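Local coordinates for Non-structural protein 9 (Avian infectious bronchitis virus, PDB 5C94) that probably binds single-stranded RNA as a homodimer and serves as an accessory subunit of the coronavirus replication machinery, at residues V30-Y35 / A47-N52. Numbering follows the deposited sequence.
Sequences VESKCY and AITSSN
Thr-49, Tyr-35 and Ala-47 bury the most surface here, and all three side chains lie on one face of a two-stranded antiparallel ladder. Build both strands extended, with axes 4.5 Å apart at closest approach and N-to-C directions at 150°. Pair Lys-33 with Thr-49 and Tyr-35 with Ala-47 as hydrogen-bonded pairs, and Cys-34 with Ile-48 as the non-hydrogen-bonded pair between them. Thr-49 N donates to Lys-33 O at 2.7 Å, and Lys-33 N returns a longer bond to Thr-49 O at 3.3 Å. Tyr-35 N reaches Ala-47 O at 2.7 Å, while its reciprocal, Ala-47 N to Tyr-35 O at 3.5 Å, is weak. Tyr-35 takes chi1 m, which lays its ring along the ladder so that CE1 comes within 3.7 Å of Thr-49 CG2. Thr-49, chi1 p, sets OG1 3.5 Å from Lys-33 CB. On the other face, Cys-34 CB packs 3.8 Å from Ile-48 CG2.

Beyond Ser-32 the strands splay, until the CA atoms of Val-30 and Asn-52 are 8.3 Å apart. A water bridges this opening, 2.9 Å from Glu-31 O and 2.5 Å from Ser-50 OG; separately, Asn-52 N donates to Ser-50 OG at 3.0 Å, forming an ST turn where the second strand ends.

This is the open end of the hairpin 30-39/42-50 in the nsp9 barrel-like fold. Strand 12-22 flanks its first arm and strand 85-93 its second; Val-105 and Ile-109 of helix 99-109 cover Tyr-35, and Leu-55 packs on Ile-48 across the opposite face.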
# COMPACT_ATOMS: atom_id res chain seq x y z
N VAL A 30 -6.75 21.15 -14.76
CA VAL A 30 -6.06 19.99 -15.29
C VAL A 30 -6.70 18.69 -14.84
O VAL A 30 -6.56 18.30 -13.67
CB VAL A 30 -4.57 19.98 -14.89
CG1 VAL A 30 -3.84 18.77 -15.52
CG2 VAL A 30 -3.92 21.28 -15.30
N GLU A 31 -7.39 18.02 -15.75
CA GLU A 31 -8.07 16.76 -15.43
C GLU A 31 -7.02 15.76 -15.02
O GLU A 31 -6.00 15.62 -15.68
CB GLU A 31 -8.88 16.22 -16.60
CG GLU A 31 -9.80 15.04 -16.22
CD GLU A 31 -10.64 14.56 -17.39
OE1 GLU A 31 -11.39 15.37 -17.97
OE2 GLU A 31 -10.55 13.36 -17.73
N SER A 32 -7.26 15.09 -13.90
CA SER A 32 -6.30 14.16 -13.35
C SER A 32 -7.05 12.97 -12.79
O SER A 32 -8.28 12.95 -12.77
CB SER A 32 -5.44 14.81 -12.27
OG SER A 32 -5.03 16.11 -12.65
N LYS A 33 -6.28 12.00 -12.33
CA LYS A 33 -6.78 10.76 -11.77
C LYS A 33 -6.51 10.76 -10.26
O LYS A 33 -5.36 10.94 -9.84
CB LYS A 33 -6.09 9.58 -12.45
CG LYS A 33 -6.74 8.22 -12.23
CD LYS A 33 -5.67 7.14 -12.35
CE LYS A 33 -6.13 5.97 -13.19
NZ LYS A 33 -6.36 6.42 -14.58
N CYS A 34 -7.54 10.57 -9.44
CA CYS A 34 -7.29 10.47 -8.00
C CYS A 34 -7.49 9.04 -7.46
O CYS A 34 -8.27 8.26 -7.99
CB CYS A 34 -8.14 11.48 -7.22
SG CYS A 34 -9.80 10.99 -6.79
N TYR A 35 -6.75 8.72 -6.41
CA TYR A 35 -6.82 7.41 -5.78
C TYR A 35 -7.47 7.60 -4.42
O TYR A 35 -7.11 8.52 -3.66
CB TYR A 35 -5.43 6.79 -5.63
CG TYR A 35 -4.82 6.37 -6.96
CD1 TYR A 35 -4.41 7.32 -7.89
CD2 TYR A 35 -4.66 5.02 -7.27
CE1 TYR A 35 -3.86 6.93 -9.12
CE2 TYR A 35 -4.11 4.63 -8.48
CZ TYR A 35 -3.72 5.58 -9.41
OH TYR A 35 -3.18 5.19 -10.61
N ALA A 47 -4.29 10.45 -3.13
CA ALA A 47 -3.29 10.83 -4.10
C ALA A 47 -3.92 11.18 -5.44
O ALA A 47 -5.04 10.75 -5.72
CB ALA A 47 -2.28 9.71 -4.28
N ILE A 48 -3.21 11.96 -6.24
CA ILE A 48 -3.61 12.13 -7.64
C ILE A 48 -2.42 11.83 -8.53
O ILE A 48 -1.27 11.93 -8.09
CB ILE A 48 -4.17 13.55 -7.94
CG1 ILE A 48 -3.04 14.57 -8.01
CG2 ILE A 48 -5.26 13.96 -6.93
CD1 ILE A 48 -3.32 15.71 -8.95
N THR A 49 -2.69 11.40 -9.77
CA THR A 49 -1.63 11.26 -10.77
C THR A 49 -1.87 12.16 -11.99
O THR A 49 -3.02 12.48 -12.33
CB THR A 49 -1.47 9.81 -11.25
OG1 THR A 49 -2.72 9.30 -11.74
CG2 THR A 49 -0.95 8.93 -10.13
N SER A 50 -0.78 12.54 -12.64
CA SER A 50 -0.86 13.47 -13.75
C SER A 50 0.42 13.47 -14.57
O SER A 50 1.47 13.09 -14.07
CB SER A 50 -1.15 14.89 -13.23
OG SER A 50 -1.24 15.81 -14.30
N SER A 51 0.31 13.90 -15.82
CA SER A 51 1.50 14.09 -16.66
C SER A 51 2.18 15.40 -16.30
O SER A 51 3.36 15.60 -16.56
CB SER A 51 1.11 14.10 -18.13
OG SER A 51 -0.10 14.81 -18.30
N ASN A 52 1.40 16.30 -15.72
CA ASN A 52 1.85 17.61 -15.28
C ASN A 52 2.60 17.55 -13.93
O ASN A 52 2.04 17.08 -12.93
CB ASN A 52 0.63 18.53 -15.19
CG ASN A 52 0.98 19.99 -14.99
OD1 ASN A 52 1.88 20.34 -14.20
ND2 ASN A 52 0.23 20.86 -15.66
O HOH W 1 -3.11 15.18 -15.84